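Local atomic coordinates of CysE, serine acetyltransferase (PDB entry 4HZD), a protein that probably catalyses transfer of the acetyl group from acetyl-coenzyme A to L-serine, giving O-acetylserine, a step of cysteine biosynthesis. Residues E53-M56 / H57-E61; P66-S69 / A70-R74; T152-H155 / P156-L160. All blocks are in the same frame, centred on the assembly; numbering follows the deposited sequence.

Contact 1 of 3, residues E53-M56 / H57-E61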
ATOM      1  N   GLU A  53     -13.013   5.575 -19.934  1.00 24.87           N
ATOM      2  CA  GLU A  53     -12.919   5.214 -18.522  1.00 26.34           C
ATOM      3  C   GLU A  53     -11.910   4.100 -18.250  1.00 24.37           C
ATOM      4  O   GLU A  53     -11.197   4.171 -17.261  1.00 28.84           O
ATOM      5  CB  GLU A  53     -14.288   4.919 -17.928  1.00 27.84           C
ATOM      6  CG  GLU A  53     -15.070   6.187 -17.614  1.00 32.82           C
ATOM      7  CD  GLU A  53     -16.539   5.890 -17.378  1.00 39.85           C
ATOM      8  OE1 GLU A  53     -17.008   6.115 -16.246  1.00 42.37           O
ATOM      9  OE2 GLU A  53     -17.217   5.401 -18.324  1.00 40.56           O
ATOM     10  N   ALA A  54     -11.821   3.102 -19.131  1.00 23.44           N
ATOM     11  CA  ALA A  54     -10.757   2.091 -19.010  1.00 21.70           C
ATOM     12  C   ALA A  54      -9.316   2.682 -19.063  1.00 21.73           C
ATOM     13  O   ALA A  54      -8.445   2.256 -18.265  1.00 21.46           O
ATOM     14  CB  ALA A  54     -10.906   1.027 -20.099  1.00 21.87           C
ATOM     15  N   VAL A  55      -9.075   3.566 -20.046  1.00 21.33           N
ATOM     16  CA  VAL A  55      -7.757   4.220 -20.295  1.00 22.33           C
ATOM     17  C   VAL A  55      -7.433   5.101 -19.095  1.00 22.49           C
ATOM     18  O   VAL A  55      -6.334   4.983 -18.506  1.00 23.71           O
ATOM     19  CB  VAL A  55      -7.727   5.049 -21.650  1.00 21.06           C
ATOM     20  CG1 VAL A  55      -6.484   5.946 -21.812  1.00 19.91           C
ATOM     21  CG2 VAL A  55      -7.814   4.124 -22.866  1.00 20.28           C
ATOM     22  N   MET A  56      -8.383   5.934 -18.691  1.00 21.58           N
ATOM     23  CA  MET A  56      -8.181   6.775 -17.474  1.00 23.48           C
ATOM     24  C   MET A  56      -7.875   5.950 -16.244  1.00 22.25           C
ATOM     25  O   MET A  56      -6.957   6.300 -15.478  1.00 21.05           O
ATOM     26  CB  MET A  56      -9.390   7.681 -17.199  1.00 24.71           C
ATOM     27  CG  MET A  56      -9.619   8.663 -18.325  1.00 28.35           C
ATOM     28  SD  MET A  56     -10.982   9.818 -18.120  1.00 34.11           S
ATOM     29  CE  MET A  56     -12.257   8.762 -17.458  1.00 30.88           C
ATOM     30  N   HIS A  57      -8.628   4.856 -16.055  1.00 20.75           N
ATOM     31  CA  HIS A  57      -8.390   3.963 -14.939  1.00 21.62           C
ATOM     32  C   HIS A  57      -7.023   3.295 -14.991  1.00 22.74           C
ATOM     33  O   HIS A  57      -6.283   3.333 -14.006  1.00 22.76           O
ATOM     34  CB  HIS A  57      -9.474   2.911 -14.829  1.00 23.31           C
ATOM     35  CG  HIS A  57      -9.207   1.877 -13.768  1.00 22.64           C
ATOM     36  ND1 HIS A  57      -9.783   1.920 -12.557  1.00 26.79           N
ATOM     37  CD2 HIS A  57      -8.419   0.751 -13.782  1.00 23.32           C
ATOM     38  CE1 HIS A  57      -9.386   0.870 -11.825  1.00 22.36           C
ATOM     39  NE2 HIS A  57      -8.542   0.156 -12.568  1.00 25.48           N
ATOM     40  N   ARG A  58      -6.679   2.666 -16.114  1.00 21.85           N
ATOM     41  CA  ARG A  58      -5.337   2.081 -16.266  1.00 20.48           C
ATOM     42  C   ARG A  58      -4.230   3.072 -15.927  1.00 20.77           C
ATOM     43  O   ARG A  58      -3.312   2.770 -15.120  1.00 20.85           O
ATOM     44  CB  ARG A  58      -5.126   1.568 -17.689  1.00 20.36           C
ATOM     45  CG  ARG A  58      -3.756   0.924 -17.888  1.00 20.67           C
ATOM     46  CD  ARG A  58      -3.778  -0.493 -17.317  1.00 20.66           C
ATOM     47  NE  ARG A  58      -2.467  -1.053 -17.003  1.00 20.55           N
ATOM     48  CZ  ARG A  58      -1.960  -1.149 -15.773  1.00 21.09           C
ATOM     49  NH1 ARG A  58      -2.616  -0.641 -14.751  1.00 21.15           N
ATOM     50  NH2 ARG A  58      -0.773  -1.726 -15.572  1.00 19.40           N
ATOM     51  N   ILE A  59      -4.324   4.272 -16.500  1.00 22.18           N
ATOM     52  CA  ILE A  59      -3.255   5.230 -16.352  1.00 22.81           C
ATOM     53  C   ILE A  59      -3.206   5.752 -14.918  1.00 22.38           C
ATOM     54  O   ILE A  59      -2.121   5.868 -14.343  1.00 21.54           O
ATOM     55  CB  ILE A  59      -3.347   6.388 -17.356  1.00 22.86           C
ATOM     56  CG1 ILE A  59      -3.171   5.858 -18.791  1.00 24.20           C
ATOM     57  CG2 ILE A  59      -2.213   7.354 -17.082  1.00 22.43           C
ATOM     58  CD1 ILE A  59      -3.395   6.914 -19.836  1.00 21.54           C
ATOM     59  N   ALA A  60      -4.381   6.050 -14.350  1.00 20.77           N
ATOM     60  CA  ALA A  60      -4.467   6.462 -12.964  1.00 21.42           C
ATOM     61  C   ALA A  60      -3.798   5.453 -12.006  1.00 20.63           C
ATOM     62  O   ALA A  60      -3.062   5.877 -11.108  1.00 20.87           O
ATOM     63  CB  ALA A  60      -5.909   6.809 -12.554  1.00 19.77           C
ATOM     64  N   GLU A  61      -4.013   4.156 -12.237  1.00 20.04           N
ATOM     65  CA  GLU A  61      -3.472   3.076 -11.388  1.00 21.18           C
ATOM     66  C   GLU A  61      -1.965   2.972 -11.535  1.00 20.99           C
ATOM     67  O   GLU A  61      -1.266   2.706 -10.561  1.00 20.95           O
ATOM     68  CB  GLU A  61      -4.096   1.691 -11.712  1.00 22.82           C
ATOM     69  CG  GLU A  61      -5.570   1.518 -11.284  1.00 25.80           C
ATOM     70  CD  GLU A  61      -5.817   1.836  -9.822  1.00 26.74           C
ATOM     71  OE1 GLU A  61      -5.236   1.155  -8.966  1.00 27.10           O
ATOM     72  OE2 GLU A  61      -6.549   2.807  -9.518  1.00 28.34           O
TER

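Contact 2 of 3, residues P66-S69 / A70-R74. With MG (magnesium ion), chain E.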
ATOM      1  N   PRO A  66       1.111   6.907  -2.760  1.00 25.53           N
ATOM      2  CA  PRO A  66       0.610   7.533  -1.532  1.00 25.26           C
ATOM      3  C   PRO A  66       0.599   9.081  -1.624  1.00 26.20           C
ATOM      4  O   PRO A  66      -0.266   9.732  -1.028  1.00 24.82           O
ATOM      5  CB  PRO A  66       1.560   7.007  -0.425  1.00 26.80           C
ATOM      6  CG  PRO A  66       2.475   6.002  -1.080  1.00 28.35           C
ATOM      7  CD  PRO A  66       2.005   5.760  -2.491  1.00 26.84           C
ATOM      8  N   ASP A  67       1.509   9.667  -2.406  1.00 26.13           N
ATOM      9  CA  ASP A  67       1.588  11.131  -2.523  1.00 25.49           C
ATOM     10  C   ASP A  67       0.362  11.775  -3.160  1.00 24.51           C
ATOM     11  O   ASP A  67      -0.059  12.831  -2.730  1.00 23.01           O
ATOM     12  CB  ASP A  67       2.785  11.515  -3.370  1.00 27.19           C
ATOM     13  CG  ASP A  67       4.084  11.456  -2.613  1.00 30.21           C
ATOM     14  OD1 ASP A  67       4.135  11.792  -1.394  1.00 30.24           O
ATOM     15  OD2 ASP A  67       5.075  11.092  -3.272  1.00 32.97           O
ATOM     16  N   VAL A  68      -0.165  11.161  -4.215  1.00 21.90           N
ATOM     17  CA  VAL A  68      -1.405  11.615  -4.863  1.00 22.57           C
ATOM     18  C   VAL A  68      -2.074  10.336  -5.398  1.00 24.07           C
ATOM     19  O   VAL A  68      -1.502   9.650  -6.263  1.00 22.59           O
ATOM     20  CB  VAL A  68      -1.206  12.554  -6.078  1.00 22.05           C
ATOM     21  CG1 VAL A  68      -2.570  12.885  -6.702  1.00 23.46           C
ATOM     22  CG2 VAL A  68      -0.418  13.808  -5.742  1.00 23.88           C
ATOM     23  N   SER A  69      -3.248   9.994  -4.860  1.00 21.96           N
ATOM     24  CA  SER A  69      -3.867   8.695  -5.157  1.00 20.46           C
ATOM     25  C   SER A  69      -4.293   8.519  -6.621  1.00 19.97           C
ATOM     26  O   SER A  69      -4.589   9.476  -7.301  1.00 21.35           O
ATOM     27  CB  SER A  69      -5.098   8.466  -4.260  1.00 19.78           C
ATOM     28  OG  SER A  69      -6.066   9.452  -4.591  1.00 19.06           O
ATOM     29  N   ALA A  70      -4.351   7.273  -7.076  1.00 18.48           N
ATOM     30  CA  ALA A  70      -4.996   6.952  -8.333  1.00 19.10           C
ATOM     31  C   ALA A  70      -6.336   7.620  -8.441  1.00 18.99           C
ATOM     32  O   ALA A  70      -6.635   8.141  -9.486  1.00 20.62           O
ATOM     33  CB  ALA A  70      -5.157   5.444  -8.498  1.00 17.42           C
ATOM     34  N   ASP A  71      -7.139   7.642  -7.368  1.00 19.68           N
ATOM     35  CA  ASP A  71      -8.459   8.266  -7.431  1.00 20.16           C
ATOM     36  C   ASP A  71      -8.461   9.729  -7.813  1.00 20.41           C
ATOM     37  O   ASP A  71      -9.282  10.174  -8.629  1.00 20.29           O
ATOM     38  CB  ASP A  71      -9.192   8.097  -6.071  1.00 22.18           C
ATOM     39  CG  ASP A  71      -9.330   6.654  -5.715  1.00 22.88           C
ATOM     40  OD1 ASP A  71     -10.370   6.039  -6.093  1.00 27.03           O
ATOM     41  OD2 ASP A  71      -8.354   6.124  -5.140  1.00 22.41           O
ATOM     42  N   ILE A  72      -7.594  10.503  -7.180  1.00 19.81           N
ATOM     43  CA  ILE A  72      -7.463  11.911  -7.508  1.00 20.49           C
ATOM     44  C   ILE A  72      -7.050  12.074  -8.955  1.00 19.96           C
ATOM     45  O   ILE A  72      -7.616  12.914  -9.689  1.00 19.91           O
ATOM     46  CB  ILE A  72      -6.450  12.626  -6.573  1.00 22.29           C
ATOM     47  CG1 ILE A  72      -7.074  12.720  -5.150  1.00 27.65           C
ATOM     48  CG2 ILE A  72      -6.091  14.004  -7.136  1.00 21.47           C
ATOM     49  CD1 ILE A  72      -6.049  12.832  -4.018  1.00 26.61           C
ATOM     50  N   LEU A  73      -6.106  11.239  -9.388  1.00 20.33           N
ATOM     51  CA  LEU A  73      -5.676  11.271 -10.805  1.00 20.76           C
ATOM     52  C   LEU A  73      -6.839  10.910 -11.743  1.00 19.88           C
ATOM     53  O   LEU A  73      -7.038  11.573 -12.749  1.00 20.06           O
ATOM     54  CB  LEU A  73      -4.470  10.362 -11.049  1.00 19.47           C
ATOM     55  CG  LEU A  73      -3.208  10.645 -10.236  1.00 20.51           C
ATOM     56  CD1 LEU A  73      -2.074   9.687 -10.610  1.00 18.46           C
ATOM     57  CD2 LEU A  73      -2.806  12.072 -10.542  1.00 19.96           C
ATOM     58  N   ARG A  74      -7.587   9.857 -11.423  1.00 22.24           N
ATOM     59  CA  ARG A  74      -8.716   9.431 -12.263  1.00 24.22           C
ATOM     60  C   ARG A  74      -9.840  10.484 -12.340  1.00 24.74           C
ATOM     61  O   ARG A  74     -10.400  10.717 -13.429  1.00 25.64           O
ATOM     62  CB  ARG A  74      -9.258   8.088 -11.784  1.00 26.85           C
ATOM     63  CG  ARG A  74     -10.414   7.501 -12.587  1.00 28.74           C
ATOM     64  CD  ARG A  74     -11.022   6.262 -11.907  1.00 27.47           C
ATOM     65  NE  ARG A  74     -11.604   6.608 -10.606  1.00 31.57           N
ATOM     66  CZ  ARG A  74     -11.086   6.319  -9.408  1.00 32.64           C
ATOM     67  NH1 ARG A  74      -9.962   5.609  -9.292  1.00 29.90           N
ATOM     68  NH2 ARG A  74     -11.729   6.722  -8.306  1.00 32.38           N
TER
HETATM   69 MG    MG E 303      -7.655   3.847  -5.132  1.00 48.76          MG
HETATM   70  O   HOH W   1      -8.134   3.818  -7.685  1.00 27.55           O
HETATM   71  O   HOH W   2      -7.894   1.775  -5.168  1.00 20.52           O

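Contact 3 of 3, residues T152-H155 / P156-L160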
ATOM      1  N   THR A 152       9.476   8.804 -19.428  1.00 21.68           N
ATOM      2  CA  THR A 152       9.189   9.767 -20.490  1.00 20.26           C
ATOM      3  C   THR A 152       9.089  11.113 -19.800  1.00 21.18           C
ATOM      4  O   THR A 152       8.184  11.340 -18.980  1.00 21.33           O
ATOM      5  CB  THR A 152       7.864   9.444 -21.222  1.00 21.58           C
ATOM      6  OG1 THR A 152       6.843   9.239 -20.252  1.00 23.93           O
ATOM      7  CG2 THR A 152       7.966   8.123 -22.020  1.00 22.76           C
ATOM      8  N   ASP A 153      10.052  11.981 -20.071  1.00 20.84           N
ATOM      9  CA  ASP A 153      10.093  13.316 -19.449  1.00 21.70           C
ATOM     10  C   ASP A 153       9.606  14.306 -20.519  1.00 21.94           C
ATOM     11  O   ASP A 153      10.360  14.716 -21.425  1.00 22.91           O
ATOM     12  CB  ASP A 153      11.503  13.629 -18.903  1.00 22.03           C
ATOM     13  CG  ASP A 153      11.634  15.036 -18.410  1.00 24.22           C
ATOM     14  OD1 ASP A 153      10.689  15.798 -18.686  1.00 21.91           O
ATOM     15  OD2 ASP A 153      12.645  15.390 -17.732  1.00 23.13           O
ATOM     16  N   ILE A 154       8.329  14.635 -20.442  1.00 20.07           N
ATOM     17  CA  ILE A 154       7.695  15.531 -21.428  1.00 21.90           C
ATOM     18  C   ILE A 154       7.231  16.786 -20.706  1.00 22.74           C
ATOM     19  O   ILE A 154       6.383  16.714 -19.793  1.00 21.60           O
ATOM     20  CB  ILE A 154       6.515  14.838 -22.138  1.00 21.26           C
ATOM     21  CG1 ILE A 154       6.955  13.482 -22.718  1.00 21.54           C
ATOM     22  CG2 ILE A 154       5.910  15.744 -23.202  1.00 22.64           C
ATOM     23  CD1 ILE A 154       5.873  12.590 -23.312  1.00 17.77           C
ATOM     24  N   HIS A 155       7.777  17.945 -21.086  1.00 22.05           N
ATOM     25  CA  HIS A 155       7.325  19.179 -20.476  1.00 21.84           C
ATOM     26  C   HIS A 155       5.862  19.440 -20.782  1.00 21.72           C
ATOM     27  O   HIS A 155       5.429  19.272 -21.920  1.00 22.59           O
ATOM     28  CB  HIS A 155       8.174  20.365 -20.904  1.00 21.82           C
ATOM     29  CG  HIS A 155       7.947  21.589 -20.054  1.00 21.92           C
ATOM     30  ND1 HIS A 155       6.849  22.377 -20.178  1.00 21.92           N
ATOM     31  CD2 HIS A 155       8.690  22.120 -19.010  1.00 21.21           C
ATOM     32  CE1 HIS A 155       6.923  23.377 -19.278  1.00 20.85           C
ATOM     33  NE2 HIS A 155       8.052  23.228 -18.588  1.00 22.12           N
ATOM     34  N   PRO A 156       5.062  19.836 -19.762  1.00 21.84           N
ATOM     35  CA  PRO A 156       3.623  20.004 -20.022  1.00 21.72           C
ATOM     36  C   PRO A 156       3.260  21.063 -21.068  1.00 22.32           C
ATOM     37  O   PRO A 156       2.162  21.012 -21.571  1.00 22.58           O
ATOM     38  CB  PRO A 156       3.031  20.405 -18.654  1.00 20.45           C
ATOM     39  CG  PRO A 156       4.015  19.895 -17.642  1.00 22.16           C
ATOM     40  CD  PRO A 156       5.376  19.902 -18.317  1.00 20.82           C
ATOM     41  N   ALA A 157       4.172  21.973 -21.400  1.00 23.84           N
ATOM     42  CA  ALA A 157       3.928  23.024 -22.417  1.00 26.90           C
ATOM     43  C   ALA A 157       4.195  22.509 -23.817  1.00 26.49           C
ATOM     44  O   ALA A 157       3.860  23.186 -24.800  1.00 25.81           O
ATOM     45  CB  ALA A 157       4.784  24.272 -22.151  1.00 26.45           C
ATOM     46  N   ALA A 158       4.792  21.315 -23.909  1.00 23.93           N
ATOM     47  CA  ALA A 158       5.045  20.685 -25.203  1.00 22.47           C
ATOM     48  C   ALA A 158       3.706  20.454 -25.877  1.00 24.64           C
ATOM     49  O   ALA A 158       2.688  20.331 -25.188  1.00 22.78           O
ATOM     50  CB  ALA A 158       5.806  19.354 -25.069  1.00 22.40           C
ATOM     51  N   ARG A 159       3.694  20.429 -27.217  1.00 22.47           N
ATOM     52  CA  ARG A 159       2.449  20.167 -27.943  1.00 26.84           C
ATOM     53  C   ARG A 159       2.571  18.885 -28.755  1.00 25.78           C
ATOM     54  O   ARG A 159       3.506  18.746 -29.554  1.00 25.74           O
ATOM     55  CB  ARG A 159       2.053  21.370 -28.811  1.00 28.55           C
ATOM     56  CG  ARG A 159       1.746  22.580 -27.960  1.00 34.26           C
ATOM     57  CD  ARG A 159       0.692  23.488 -28.553  1.00 38.05           C
ATOM     58  NE  ARG A 159       1.192  24.542 -29.433  1.00 49.08           N
ATOM     59  CZ  ARG A 159       2.421  25.057 -29.451  1.00 51.52           C
ATOM     60  NH1 ARG A 159       3.366  24.642 -28.612  1.00 49.78           N
ATOM     61  NH2 ARG A 159       2.698  26.015 -30.330  1.00 51.23           N
ATOM     62  N   LEU A 160       1.679  17.930 -28.498  1.00 24.01           N
ATOM     63  CA  LEU A 160       1.725  16.629 -29.183  1.00 25.10           C
ATOM     64  C   LEU A 160       0.453  16.346 -29.968  1.00 25.52           C
ATOM     65  O   LEU A 160      -0.658  16.396 -29.413  1.00 25.76           O
ATOM     66  CB  LEU A 160       1.965  15.478 -28.205  1.00 25.97           C
ATOM     67  CG  LEU A 160       3.169  15.503 -27.254  1.00 26.18           C
ATOM     68  CD1 LEU A 160       3.136  14.285 -26.335  1.00 26.41           C
ATOM     69  CD2 LEU A 160       4.472  15.526 -28.043  1.00 26.60           C
TER

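Contact 1 of 3, residues E53-M56 / H57-E61
Val55 and Ile59, one helical turn apart on helix 51-63, run alongside each other. From CB outward Ile59 keeps to the carbonyl of Val55: CB sits 3.5 Å from Val55 O, CG1 closes to 3.3 Å of Val55 O, and CD1 ends 3.8 Å from both Val55 O and Val55 CG1. With CG1 anti to the carbonyl carbon (chi1 -64°) and the chain extended beyond it, the branch runs back along the helix toward the earlier turn. Helix 116-132 packs on this side chain through His119, Gln122 and Thr123. Four i to i+4 backbone bonds join the turns, among them Ile59 N to Val55 O (2.9 Å) and Ala60 N to Met56 O (2.8 Å). Over one face of the His57 ring, toward its rim, lies CG of Glu61. Arg58 turns the other way, its NE bonded to Leu113 O and its NH1 in a salt bridge with Asp67 of the second subunit. Between Glu53 and Glu61 the main chain is thus held by successive i to i+4 bonds, Ile59 and Met56 face helices 116-132 and 70-83, and the buried arginine, probably charged, ties the helix to another subunit.

Contact 2 of 3, residues P66-S69 / A70-R74
Ser69 is the N-cap of helix 70-83: its extended backbone (psi 154°) turns into helical geometry at Ala70, and Ser69 O accepts from Leu73 N at 3.1 Å in the first i to i+4 bond. Ser69 OG takes the position between backbone N and carbonyl carbon (chi1 64°), which carries it over the helix end to accept from Ile72 N at 3.2 Å, almost straight at 168°. Ile72 CD1 rests against the same oxygen, while Ile72 CG2 meets Val68 CG1 at 3.7 Å, the two side chains set nearly perpendicular. Val68 CG1 also reaches Leu73 CD2 at 3.9 Å, the N' to N4 contact of a hydrophobic staple. This N-capped turn follows the loop after helix 51-63 in the N-terminal helical domain of serine acetyltransferases, and Phe138 of helix 136-149 packs on Ile72 and Leu73. Asp71 divides its carboxylate: OD2 binds, at 2.4 Å, a magnesium ion that also holds two waters, and OD1 receives Arg74 NH2 at 2.7 Å in a salt bridge, from the anti side and tilted out of the carboxylate plane. His57 of the third subunit packs against Asp71.

Contact 3 of 3, residues T152-H155 / P156-L160
His155 meets Pro156, Ala157 and Ala158 in a type I beta turn, a corner of the left-handed beta-helix that carries the chain from strand 152-154 to strand 159-160. The tight part is the turn itself. Its backbone closes through Ala158 N to His155 O at 2.9 Å. The imidazole adds a second closure: ND1 accepts from Ala157 N at 3.0 Å, close to the ring plane and fairly straight at 165°. This is consistent with an unprotonated ND1 and the proton on NE2, which meets a carbonyl. CG of His155 lies anti to the backbone N (chi1 -166°), beside the carbonyl carbon, and this turns the ring forward over the residues that follow. Pro156 then comes over one ring face in a CH-pi contact, its CD 3.7 Å from the centroid of the His155 ring and offset toward the rim. NE2 bonds to Ala104 O of the fourth subunit, so polar bonds at both nitrogens fix the rotation of the ring.

The packing inside the corner is looser. Ile154 CG2 touches Ala158 CB at 4.1 Å, and the Ile154 and Leu160 side chains barely meet. Ile154 is also packed by Leu172 and Val174 of the next coil and by His124 of helix 116-132. The outer side is different again: the Arg159 side chain leaves the backbone away from the turn and the residue is exposed, although its backbone bonds to Ala178 and Val180 in the next coil. Ala157, partly exposed, sets its CB beside the ND1-CE1 bond of the imidazole, 3.4 Å from His155 ND1 and 3.7 Å from His155 CE1.

Along the chain the contacts come in series, contact 1 first and contact 3 last. Contacts 1 and 2 lie on the consecutive helices 51-63 and 70-83, with centres 11 Å apart, and touch directly: Ala60 and Glu61 pack on Ala70, while Ala60 also meets Leu73 and Arg74. Both belong to the N-terminal helical region and reach the third subunit. Between subunits, Arg58 of contact 1 and Asp67 of contact 2 join them again in a salt bridge. Contact 3 opens the left-handed beta-helix, its centre 20 Å from that of contact 1 and 21 Å from that of contact 2. Helices 116-132 and 136-149 bridge the interval, the former packing on contacts 1 and 3, the latter on contacts 2 and 3.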